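Local coordinates for extracellular solute-binding protein family 1 (Arthrobacter chlorophenolicus, PDB 4R2F) that probably captures sugars outside the cell for an ABC-type transporter, and is seen here with the disaccharide laminaribiose bound, at residues Phe107-Ala116 with Met314-Gln322. Sequence-based numbering, arbitrary orientation.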
ATOM      1  N   PHE A 107      -6.859 -11.693 -11.878  1.00 32.41           N
ATOM      2  CA  PHE A 107      -8.103 -11.816 -12.651  1.00 36.19           C
ATOM      3  C   PHE A 107      -7.830 -11.884 -14.139  1.00 38.57           C
ATOM      4  O   PHE A 107      -8.602 -12.465 -14.912  1.00 31.74           O
ATOM      5  CB  PHE A 107      -9.127 -10.722 -12.268  1.00 33.22           C
ATOM      6  CG  PHE A 107      -9.611 -10.847 -10.858  1.00 31.49           C
ATOM      7  CD1 PHE A 107     -10.162 -12.050 -10.415  1.00 69.58           C
ATOM      8  CD2 PHE A 107      -9.495  -9.795  -9.952  1.00 34.22           C
ATOM      9  CE1 PHE A 107     -10.585 -12.201  -9.109  1.00 57.92           C
ATOM     10  CE2 PHE A 107      -9.908  -9.949  -8.642  1.00 35.63           C
ATOM     11  CZ  PHE A 107     -10.457 -11.150  -8.220  1.00 59.96           C
ATOM     12  N   GLU A 108      -6.705 -11.344 -14.564  1.00 28.33           N
ATOM     13  CA  GLU A 108      -6.332 -11.504 -15.963  1.00 32.89           C
ATOM     14  C   GLU A 108      -5.990 -12.952 -16.278  1.00 28.68           C
ATOM     15  O   GLU A 108      -6.389 -13.486 -17.310  1.00 33.99           O
ATOM     16  CB  GLU A 108      -5.147 -10.633 -16.299  1.00 38.52           C
ATOM     17  CG  GLU A 108      -4.881 -10.563 -17.787  1.00 51.09           C
ATOM     18  CD  GLU A 108      -3.592 -11.223 -18.192  1.00 52.65           C
ATOM     19  OE1 GLU A 108      -2.834 -11.658 -17.309  1.00 64.25           O
ATOM     20  OE2 GLU A 108      -3.319 -11.253 -19.404  1.00 67.44           O
ATOM     21  N   GLU A 109      -5.250 -13.581 -15.381  1.00 30.71           N
ATOM     22  CA  GLU A 109      -4.858 -14.995 -15.547  1.00 36.38           C
ATOM     23  C   GLU A 109      -6.117 -15.853 -15.615  1.00 46.24           C
ATOM     24  O   GLU A 109      -6.187 -16.779 -16.384  1.00 33.87           O
ATOM     25  CB  GLU A 109      -3.947 -15.406 -14.384  1.00 39.38           C
ATOM     26  CG  GLU A 109      -3.473 -16.850 -14.333  1.00 60.66           C
ATOM     27  CD  GLU A 109      -2.236 -16.986 -13.454  1.00139.90           C
ATOM     28  OE1 GLU A 109      -2.360 -17.309 -12.248  1.00 81.10           O
ATOM     29  OE2 GLU A 109      -1.129 -16.721 -13.963  1.00 87.10           O
ATOM     30  N   GLN A 110      -7.139 -15.484 -14.855  1.00 32.63           N
ATOM     31  CA  GLN A 110      -8.390 -16.232 -14.819  1.00 30.91           C
ATOM     32  C   GLN A 110      -9.301 -15.850 -15.960  1.00 32.98           C
ATOM     33  O   GLN A 110     -10.362 -16.402 -16.083  1.00 33.41           O
ATOM     34  CB  GLN A 110      -9.164 -15.967 -13.517  1.00 32.60           C
ATOM     35  CG  GLN A 110      -8.500 -16.483 -12.254  1.00 52.06           C
ATOM     36  CD  GLN A 110      -9.228 -16.034 -10.988  1.00 41.90           C
ATOM     37  OE1 GLN A 110     -10.410 -15.672 -11.008  1.00 42.33           O
ATOM     38  NE2 GLN A 110      -8.523 -16.074  -9.888  1.00 44.00           N
ATOM     39  N   GLY A 111      -8.919 -14.875 -16.759  1.00 38.69           N
ATOM     40  CA  GLY A 111      -9.709 -14.516 -17.906  1.00 36.65           C
ATOM     41  C   GLY A 111     -10.926 -13.663 -17.600  1.00 36.05           C
ATOM     42  O   GLY A 111     -11.853 -13.640 -18.395  1.00 33.30           O
ATOM     43  N   GLN A 112     -10.906 -12.910 -16.501  1.00 26.38           N
ATOM     44  CA  GLN A 112     -12.075 -12.137 -16.052  1.00 27.50           C
ATOM     45  C   GLN A 112     -11.844 -10.625 -16.100  1.00 29.41           C
ATOM     46  O   GLN A 112     -12.755  -9.838 -15.815  1.00 37.13           O
ATOM     47  CB  GLN A 112     -12.435 -12.500 -14.608  1.00 40.39           C
ATOM     48  CG  GLN A 112     -12.508 -13.987 -14.305  1.00 47.61           C
ATOM     49  CD  GLN A 112     -13.868 -14.590 -14.562  1.00 70.56           C
ATOM     50  OE1 GLN A 112     -14.756 -13.958 -15.123  1.00 57.84           O
ATOM     51  NE2 GLN A 112     -14.042 -15.825 -14.127  1.00 75.27           N
ATOM     52  N   ILE A 113     -10.629 -10.227 -16.458  1.00 33.99           N
ATOM     53  CA  ILE A 113     -10.295  -8.821 -16.638  1.00 33.15           C
ATOM     54  C   ILE A 113     -10.701  -8.353 -18.039  1.00 36.73           C
ATOM     55  O   ILE A 113     -10.723  -9.142 -18.974  1.00 33.17           O
ATOM     56  CB  ILE A 113      -8.784  -8.615 -16.389  1.00 39.79           C
ATOM     57  CG1 ILE A 113      -8.518  -7.296 -15.679  1.00 41.26           C
ATOM     58  CG2 ILE A 113      -7.975  -8.741 -17.682  1.00 56.04           C
ATOM     59  CD1 ILE A 113      -8.924  -7.329 -14.217  1.00 47.49           C
ATOM     60  N   ALA A 114     -11.039  -7.074 -18.178  1.00 28.06           N
ATOM     61  CA  ALA A 114     -11.132  -6.442 -19.505  1.00 32.84           C
ATOM     62  C   ALA A 114      -9.913  -5.546 -19.743  1.00 29.23           C
ATOM     63  O   ALA A 114      -9.661  -4.634 -18.957  1.00 33.54           O
ATOM     64  CB  ALA A 114     -12.412  -5.634 -19.612  1.00 31.51           C
ATOM     65  N   TYR A 115      -9.166  -5.806 -20.818  1.00 29.95           N
ATOM     66  CA  TYR A 115      -7.929  -5.088 -21.101  1.00 35.45           C
ATOM     67  C   TYR A 115      -8.250  -3.623 -21.321  1.00 32.69           C
ATOM     68  O   TYR A 115      -9.288  -3.292 -21.877  1.00 33.81           O
ATOM     69  CB  TYR A 115      -7.194  -5.687 -22.322  1.00 27.31           C
ATOM     70  CG  TYR A 115      -6.678  -7.065 -22.039  1.00 35.53           C
ATOM     71  CD1 TYR A 115      -5.622  -7.251 -21.173  1.00 29.18           C
ATOM     72  CD2 TYR A 115      -7.269  -8.196 -22.604  1.00 35.81           C
ATOM     73  CE1 TYR A 115      -5.162  -8.525 -20.861  1.00 29.45           C
ATOM     74  CE2 TYR A 115      -6.801  -9.474 -22.309  1.00 30.02           C
ATOM     75  CZ  TYR A 115      -5.764  -9.632 -21.426  1.00 34.65           C
ATOM     76  OH  TYR A 115      -5.298 -10.897 -21.094  1.00 30.74           O
ATOM     77  N   ALA A 116      -7.344  -2.765 -20.861  1.00 30.55           N
ATOM     78  CA  ALA A 116      -7.539  -1.324 -20.855  1.00 31.22           C
ATOM     79  C   ALA A 116      -6.964  -0.583 -22.056  1.00 35.02           C
ATOM     80  O   ALA A 116      -6.824   0.647 -22.010  1.00 30.63           O
ATOM     81  CB  ALA A 116      -6.956  -0.755 -19.565  1.00 29.52           C
ATOM     82  N   MET A 314      -9.166  -1.170 -12.552  1.00 25.75           N
ATOM     83  CA  MET A 314      -9.320  -2.342 -13.371  1.00 32.71           C
ATOM     84  C   MET A 314     -10.758  -2.495 -13.827  1.00 25.97           C
ATOM     85  O   MET A 314     -11.710  -2.066 -13.171  1.00 29.84           O
ATOM     86  CB  MET A 314      -8.796  -3.596 -12.626  1.00 29.33           C
ATOM     87  CG  MET A 314      -9.540  -4.069 -11.409  1.00 32.27           C
ATOM     88  SD  MET A 314      -8.515  -5.065 -10.314  1.00 22.37           S
ATOM     89  CE  MET A 314      -7.796  -3.770  -9.330  1.00 31.85           C
ATOM     90  N   MET A 315     -10.893  -3.051 -15.015  1.00 27.83           N
ATOM     91  CA  MET A 315     -12.194  -3.302 -15.620  1.00 31.76           C
ATOM     92  C   MET A 315     -12.369  -4.824 -15.725  1.00 30.55           C
ATOM     93  O   MET A 315     -11.380  -5.547 -15.830  1.00 32.27           O
ATOM     94  CB  MET A 315     -12.248  -2.649 -17.031  1.00 25.66           C
ATOM     95  CG  MET A 315     -12.315  -1.137 -17.084  1.00 28.37           C
ATOM     96  SD  MET A 315     -12.471  -0.454 -18.751  1.00 22.85           S
ATOM     97  CE  MET A 315     -10.923  -0.983 -19.404  1.00 38.16           C
ATOM     98  N   TYR A 316     -13.616  -5.294 -15.705  1.00 31.19           N
ATOM     99  CA  TYR A 316     -13.943  -6.720 -15.702  1.00 37.11           C
ATOM    100  C   TYR A 316     -14.838  -7.103 -16.869  1.00 25.00           C
ATOM    101  O   TYR A 316     -15.594  -6.269 -17.367  1.00 33.94           O
ATOM    102  CB  TYR A 316     -14.701  -7.073 -14.423  1.00 26.94           C
ATOM    103  CG  TYR A 316     -13.920  -6.843 -13.144  1.00 28.90           C
ATOM    104  CD1 TYR A 316     -13.801  -5.580 -12.594  1.00 32.16           C
ATOM    105  CD2 TYR A 316     -13.298  -7.889 -12.504  1.00 30.07           C
ATOM    106  CE1 TYR A 316     -13.086  -5.367 -11.430  1.00 33.27           C
ATOM    107  CE2 TYR A 316     -12.582  -7.694 -11.340  1.00 30.03           C
ATOM    108  CZ  TYR A 316     -12.480  -6.436 -10.792  1.00 33.48           C
ATOM    109  OH  TYR A 316     -11.784  -6.259  -9.605  1.00 28.10           O
ATOM    110  N   THR A 317     -14.792  -8.379 -17.261  1.00 29.10           N
ATOM    111  CA  THR A 317     -15.617  -8.872 -18.361  1.00 31.86           C
ATOM    112  C   THR A 317     -17.104  -8.814 -18.049  1.00 38.12           C
ATOM    113  O   THR A 317     -17.912  -8.669 -18.953  1.00 33.99           O
ATOM    114  CB  THR A 317     -15.260 -10.312 -18.782  1.00 38.51           C
ATOM    115  OG1 THR A 317     -15.317 -11.167 -17.640  1.00 38.56           O
ATOM    116  CG2 THR A 317     -13.854 -10.371 -19.418  1.00 37.43           C
ATOM    117  N   ASN A 318     -17.462  -8.937 -16.773  1.00 30.74           N
ATOM    118  CA  ASN A 318     -18.852  -8.845 -16.377  1.00 28.48           C
ATOM    119  C   ASN A 318     -19.303  -7.407 -16.297  1.00 31.43           C
ATOM    120  O   ASN A 318     -19.311  -6.805 -15.220  1.00 36.03           O
ATOM    121  CB  ASN A 318     -19.086  -9.539 -15.034  1.00 37.60           C
ATOM    122  CG  ASN A 318     -20.568  -9.568 -14.650  1.00 39.00           C
ATOM    123  OD1 ASN A 318     -21.421  -9.189 -15.439  1.00 36.36           O
ATOM    124  ND2 ASN A 318     -20.861  -9.976 -13.427  1.00 35.59           N
ATOM    125  N   THR A 319     -19.660  -6.857 -17.456  1.00 34.02           N
ATOM    126  CA  THR A 319     -20.127  -5.478 -17.574  1.00 32.48           C
ATOM    127  C   THR A 319     -21.330  -5.497 -18.492  1.00 30.93           C
ATOM    128  O   THR A 319     -21.384  -6.303 -19.409  1.00 35.08           O
ATOM    129  CB  THR A 319     -19.038  -4.518 -18.158  1.00 30.99           C
ATOM    130  OG1 THR A 319     -19.581  -3.207 -18.397  1.00 31.15           O
ATOM    131  CG2 THR A 319     -18.466  -5.050 -19.466  1.00 34.90           C
ATOM    132  N   PRO A 320     -22.298  -4.619 -18.249  1.00 37.94           N
ATOM    133  CA  PRO A 320     -23.400  -4.507 -19.197  1.00 43.56           C
ATOM    134  C   PRO A 320     -22.948  -3.879 -20.501  1.00 51.72           C
ATOM    135  O   PRO A 320     -23.587  -4.088 -21.515  1.00 40.06           O
ATOM    136  CB  PRO A 320     -24.390  -3.582 -18.477  1.00 41.71           C
ATOM    137  CG  PRO A 320     -23.544  -2.795 -17.546  1.00 44.46           C
ATOM    138  CD  PRO A 320     -22.513  -3.770 -17.064  1.00 42.14           C
ATOM    139  N   SER A 321     -21.865  -3.105 -20.481  1.00 36.65           N
ATOM    140  CA  SER A 321     -21.336  -2.499 -21.713  1.00 34.84           C
ATOM    141  C   SER A 321     -19.868  -2.166 -21.551  1.00 38.82           C
ATOM    142  O   SER A 321     -19.531  -1.325 -20.719  1.00 34.03           O
ATOM    143  CB  SER A 321     -22.090  -1.201 -22.032  1.00 34.47           C
ATOM    144  OG  SER A 321     -21.436  -0.506 -23.084  1.00 37.53           O
ATOM    145  N   GLN A 322     -19.000  -2.789 -22.353  1.00 32.74           N
ATOM    146  CA  GLN A 322     -17.563  -2.493 -22.288  1.00 40.66           C
ATOM    147  C   GLN A 322     -17.229  -1.061 -22.676  1.00 38.11           C
ATOM    148  O   GLN A 322     -16.330  -0.466 -22.111  1.00 28.08           O
ATOM    149  CB  GLN A 322     -16.760  -3.476 -23.153  1.00 38.60           C
ATOM    150  CG  GLN A 322     -15.249  -3.277 -23.089  1.00 37.52           C
ATOM    151  CD  GLN A 322     -14.668  -3.358 -21.685  1.00 33.61           C
ATOM    152  OE1 GLN A 322     -15.187  -4.075 -20.809  1.00 36.26           O
ATOM    153  NE2 GLN A 322     -13.561  -2.645 -21.470  1.00 38.77           N
TER
HETATM  154  O   HOH W   1     -15.726 -10.354 -14.549  1.00 31.56           O
HETATM  155  O   HOH W   2      -8.578  -3.335 -16.704  1.00 26.28           O
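Ala114 N donates an almost straight hydrogen bond to Met315 O (2.8 Å, 173° at the hydrogen). Thr317 N does the same to Gln112 O at 2.9 Å. One water replaces a direct return bond: it donates to Ala114 O and accepts from Met315 N. Ile113 and Tyr316 face each other as an antiparallel non-hydrogen-bonded pair, and their side chains diverge. The backbone bonds join the short, weakly bonded strand 113-114, antiparallel, to strand 306-316 in the sheet of a periplasmic-binding-protein-like fold. Ile113 lays CG1 and CD1 against Met315 O, each at 3.4 Å. Thr317 CG2 lies 3.4 Å from Ile113 O. Tyr316 CE2 meets Phe107 CD2 at 4.0 Å, with the ring planes inclined at 55°. Ala114 CB touches Met315 CB, and the Gln322 amide also packs on Ala114 CB. The Met315 chain runs extended to SD and bends there (chi3 -64°), bringing CE against Ala116. A Schellman motif at Gly111 ends helix 103-109 and turns the chain into strand 113-114. Farther out, Tyr115 OH donates to Glu108 OE2, which also forms a salt bridge with Lys144. Tyr316 OH bonds Ser97 OG. Gln322 NE2 is hydrogen-bonded to Glu326 OE2, which probably helps to hold the amide beside Ala114.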